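PDB 4ECM: glucose-1-phosphate thymidylyltransferase, which catalyses the transfer of a thymidylyl group from dTTP to glucose-1-phosphate, giving dTDP-glucose and pyrophosphate, probably as a first step toward dTDP-L-rhamnose. Local coordinates for residues A[140-145]-A[236-241]. Numbering follows the deposited sequence. Where two conformers were deposited one is given.
Sequences RPYVEE and EMSGWW
Tyr142 alone carries the helix side of this contact, reaching from helix 140-147 to the loop that follows strand 232-236 and leads to Trp241 of the dTDP-glucose pocket. With chi1 at -50° the ring is set opposite the backbone carbonyl carbon and directed out from the helix, the hydroxyl leading. That OH meets the loop chain end-on, in van der Waals contact with CA of Met237 at 3.6 Å; N of Ser238 is a longer approach to OH of Tyr142, 3.9 Å, and no direct hydrogen bond forms between the segments. CB and CG of Met237 lie loosely near the same oxygen, CG of Met237 being 4.1 Å from OH of Tyr142. The extended chain (chi2 -175°) then carries SD away from the hydroxyl, so only the root of the side chain meets it; Met237 and Tyr142 both also pack on Leu156 of strand 153-159. A water completes the link, donating to OH of Tyr142 at 2.9 Å and to O of Glu236 at 3.0 Å. Accepting from this water leaves the buried phenol its own hydrogen for the bond to OD2 of Asp137, whose OD1 holds OG of Ser238 and N of Gly239: one carboxylate thus satisfies the hydroxyl and couples helix to loop.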
ATOM      1  N   ARG A 140      32.249 -13.291  -6.951  1.00 25.42           N
ATOM      2  CA  ARG A 140      32.738 -14.676  -6.925  1.00 25.88           C
ATOM      3  C   ARG A 140      34.195 -14.867  -6.545  1.00 26.39           C
ATOM      4  O   ARG A 140      34.498 -15.705  -5.707  1.00 27.70           O
ATOM      5  CB  ARG A 140      32.433 -15.410  -8.247  1.00 26.41           C
ATOM      6  CG  ARG A 140      32.899 -16.883  -8.274  1.00 28.04           C
ATOM      7  CD  ARG A 140      32.571 -17.561  -9.625  1.00 31.11           C
ATOM      8  NE  ARG A 140      31.126 -17.631  -9.871  1.00 30.57           N
ATOM      9  CZ  ARG A 140      30.350 -18.652  -9.511  1.00 30.71           C
ATOM     10  NH1 ARG A 140      29.048 -18.627  -9.763  1.00 31.27           N
ATOM     11  NH2 ARG A 140      30.868 -19.702  -8.900  1.00 30.15           N
ATOM     12  N   PRO A 141      35.108 -14.108  -7.159  1.00 26.30           N
ATOM     13  CA  PRO A 141      36.512 -14.327  -6.795  1.00 26.23           C
ATOM     14  C   PRO A 141      36.780 -14.134  -5.311  1.00 26.04           C
ATOM     15  O   PRO A 141      37.594 -14.863  -4.732  1.00 24.86           O
ATOM     16  CB  PRO A 141      37.267 -13.287  -7.636  1.00 26.19           C
ATOM     17  CG  PRO A 141      36.377 -13.061  -8.833  1.00 27.11           C
ATOM     18  CD  PRO A 141      34.960 -13.170  -8.291  1.00 25.97           C
ATOM     19  N   TYR A 142      36.075 -13.181  -4.705  1.00 25.22           N
ATOM     20  CA  TYR A 142      36.230 -12.887  -3.288  1.00 24.42           C
ATOM     21  C   TYR A 142      35.548 -13.956  -2.424  1.00 24.44           C
ATOM     22  O   TYR A 142      36.093 -14.372  -1.383  1.00 24.35           O
ATOM     23  CB  TYR A 142      35.662 -11.512  -2.972  1.00 24.67           C
ATOM     24  CG  TYR A 142      36.164 -10.434  -3.909  1.00 21.57           C
ATOM     25  CD1 TYR A 142      37.529 -10.175  -4.038  1.00 25.11           C
ATOM     26  CD2 TYR A 142      35.275  -9.669  -4.649  1.00 24.07           C
ATOM     27  CE1 TYR A 142      37.996  -9.185  -4.904  1.00 28.77           C
ATOM     28  CE2 TYR A 142      35.725  -8.662  -5.512  1.00 24.23           C
ATOM     29  CZ  TYR A 142      37.074  -8.429  -5.634  1.00 25.05           C
ATOM     30  OH  TYR A 142      37.503  -7.464  -6.481  1.00 28.29           O
ATOM     31  N   VAL A 143      34.377 -14.404  -2.859  1.00 22.12           N
ATOM     32  CA  VAL A 143      33.660 -15.445  -2.146  1.00 23.63           C
ATOM     33  C   VAL A 143      34.478 -16.756  -2.172  1.00 24.29           C
ATOM     34  O   VAL A 143      34.601 -17.424  -1.159  1.00 24.03           O
ATOM     35  CB  VAL A 143      32.254 -15.661  -2.715  1.00 24.45           C
ATOM     36  CG1 VAL A 143      31.598 -16.886  -2.089  1.00 24.09           C
ATOM     37  CG2 VAL A 143      31.411 -14.413  -2.509  1.00 22.84           C
ATOM     38  N   GLU A 144      35.062 -17.084  -3.318  1.00 25.52           N
ATOM     39  CA  GLU A 144      35.901 -18.282  -3.451  1.00 27.33           C
ATOM     40  C   GLU A 144      37.111 -18.248  -2.531  1.00 27.67           C
ATOM     41  O   GLU A 144      37.454 -19.270  -1.928  1.00 28.61           O
ATOM     42  CB  GLU A 144      36.365 -18.467  -4.897  1.00 28.51           C
ATOM     43  CG  GLU A 144      35.245 -18.843  -5.835  1.00 31.84           C
ATOM     44  CD  GLU A 144      35.673 -18.866  -7.298  1.00 37.14           C
ATOM     45  OE1 GLU A 144      36.760 -18.331  -7.626  1.00 38.65           O
ATOM     46  OE2 GLU A 144      34.902 -19.417  -8.110  1.00 34.59           O
ATOM     47  N   GLU A 145      37.778 -17.099  -2.444  1.00 27.83           N
ATOM     48  CA  GLU A 145      38.908 -16.964  -1.525  1.00 29.47           C
ATOM     49  C   GLU A 145      38.454 -17.132  -0.104  1.00 27.32           C
ATOM     50  O   GLU A 145      39.106 -17.817   0.679  1.00 28.44           O
ATOM     51  CB  GLU A 145      39.592 -15.607  -1.604  1.00 30.48           C
ATOM     52  CG  GLU A 145      40.660 -15.473  -2.636  1.00 38.75           C
ATOM     53  CD  GLU A 145      41.420 -14.141  -2.520  1.00 43.68           C
ATOM     54  OE1 GLU A 145      41.546 -13.586  -1.402  1.00 43.05           O
ATOM     55  OE2 GLU A 145      41.905 -13.669  -3.563  1.00 52.41           O
ATOM     56  N   GLU A 236      41.448  -5.508  -2.521  1.00 28.65           N
ATOM     57  CA  GLU A 236      41.160  -4.256  -3.163  1.00 29.85           C
ATOM     58  C   GLU A 236      40.344  -4.585  -4.390  1.00 28.48           C
ATOM     59  O   GLU A 236      40.707  -5.463  -5.155  1.00 29.85           O
ATOM     60  CB  GLU A 236      42.445  -3.554  -3.579  1.00 31.72           C
ATOM     61  CG  GLU A 236      43.357  -3.220  -2.419  1.00 36.53           C
ATOM     62  CD  GLU A 236      44.580  -2.408  -2.851  1.00 41.20           C
ATOM     63  OE1 GLU A 236      44.421  -1.435  -3.635  1.00 38.39           O
ATOM     64  OE2 GLU A 236      45.688  -2.737  -2.372  1.00 40.92           O
ATOM     65  N   MET A 237      39.239  -3.884  -4.567  1.00 28.02           N
ATOM     66  CA  MET A 237      38.366  -4.095  -5.710  1.00 28.87           C
ATOM     67  C   MET A 237      38.976  -3.520  -6.955  1.00 28.04           C
ATOM     68  O   MET A 237      39.810  -2.627  -6.876  1.00 28.59           O
ATOM     69  CB  MET A 237      37.014  -3.413  -5.495  1.00 29.29           C
ATOM     70  CG  MET A 237      36.103  -4.123  -4.496  1.00 32.58           C
ATOM     71  SD  MET A 237      34.495  -3.317  -4.433  1.00 38.52           S
ATOM     72  CE  MET A 237      33.565  -4.537  -3.539  1.00 45.75           C
ATOM     73  N   SER A 238      38.596  -4.056  -8.118  0.50 27.49           N
ATOM     74  CA  SER A 238      39.199  -3.649  -9.405  0.50 28.12           C
ATOM     75  C   SER A 238      38.437  -2.617 -10.256  0.50 27.58           C
ATOM     76  O   SER A 238      39.061  -1.791 -10.916  0.50 27.84           O
ATOM     77  CB  SER A 238      39.446  -4.892 -10.256  0.50 29.13           C
ATOM     78  OG  SER A 238      38.263  -5.657 -10.363  0.50 29.52           O
ATOM     79  N   GLY A 239      37.108  -2.672 -10.261  0.50 25.94           N
ATOM     80  CA  GLY A 239      36.319  -1.744 -11.070  0.50 25.64           C
ATOM     81  C   GLY A 239      35.759  -0.587 -10.267  0.50 25.48           C
ATOM     82  O   GLY A 239      36.321  -0.214  -9.234  0.50 25.32           O
ATOM     83  N   TRP A 240      34.622  -0.047 -10.704  1.00 25.01           N
ATOM     84  CA  TRP A 240      34.029   1.065 -10.000  1.00 24.06           C
ATOM     85  C   TRP A 240      33.098   0.640  -8.879  1.00 23.42           C
ATOM     86  O   TRP A 240      32.600  -0.498  -8.826  1.00 23.02           O
ATOM     87  CB  TRP A 240      33.305   2.013 -10.976  1.00 24.25           C
ATOM     88  CG  TRP A 240      32.250   1.383 -11.839  1.00 22.86           C
ATOM     89  CD1 TRP A 240      32.398   0.967 -13.135  1.00 24.10           C
ATOM     90  CD2 TRP A 240      30.880   1.135 -11.497  1.00 23.66           C
ATOM     91  NE1 TRP A 240      31.218   0.461 -13.610  1.00 22.56           N
ATOM     92  CE2 TRP A 240      30.267   0.550 -12.628  1.00 25.77           C
ATOM     93  CE3 TRP A 240      30.113   1.344 -10.349  1.00 25.03           C
ATOM     94  CZ2 TRP A 240      28.927   0.164 -12.638  1.00 26.25           C
ATOM     95  CZ3 TRP A 240      28.781   0.962 -10.359  1.00 26.37           C
ATOM     96  CH2 TRP A 240      28.198   0.383 -11.497  1.00 25.84           C
ATOM     97  N   TRP A 241      32.876   1.595  -7.986  1.00 22.49           N
ATOM     98  CA  TRP A 241      32.041   1.412  -6.822  1.00 22.58           C
ATOM     99  C   TRP A 241      31.504   2.749  -6.357  1.00 23.21           C
ATOM    100  O   TRP A 241      32.212   3.761  -6.363  1.00 22.07           O
ATOM    101  CB  TRP A 241      32.851   0.815  -5.675  1.00 22.58           C
ATOM    102  CG  TRP A 241      32.121   0.795  -4.351  1.00 22.19           C
ATOM    103  CD1 TRP A 241      31.251  -0.156  -3.910  1.00 24.09           C
ATOM    104  CD2 TRP A 241      32.204   1.767  -3.304  1.00 22.51           C
ATOM    105  NE1 TRP A 241      30.782   0.159  -2.658  1.00 19.60           N
ATOM    106  CE2 TRP A 241      31.354   1.330  -2.257  1.00 19.93           C
ATOM    107  CE3 TRP A 241      32.930   2.949  -3.134  1.00 24.57           C
ATOM    108  CZ2 TRP A 241      31.184   2.046  -1.081  1.00 20.58           C
ATOM    109  CZ3 TRP A 241      32.777   3.658  -1.947  1.00 26.25           C
ATOM    110  CH2 TRP A 241      31.904   3.204  -0.937  1.00 26.80           C
TER
HETATM  111  O   HOH W   1      40.203  -7.415  -7.398  1.00 48.08           O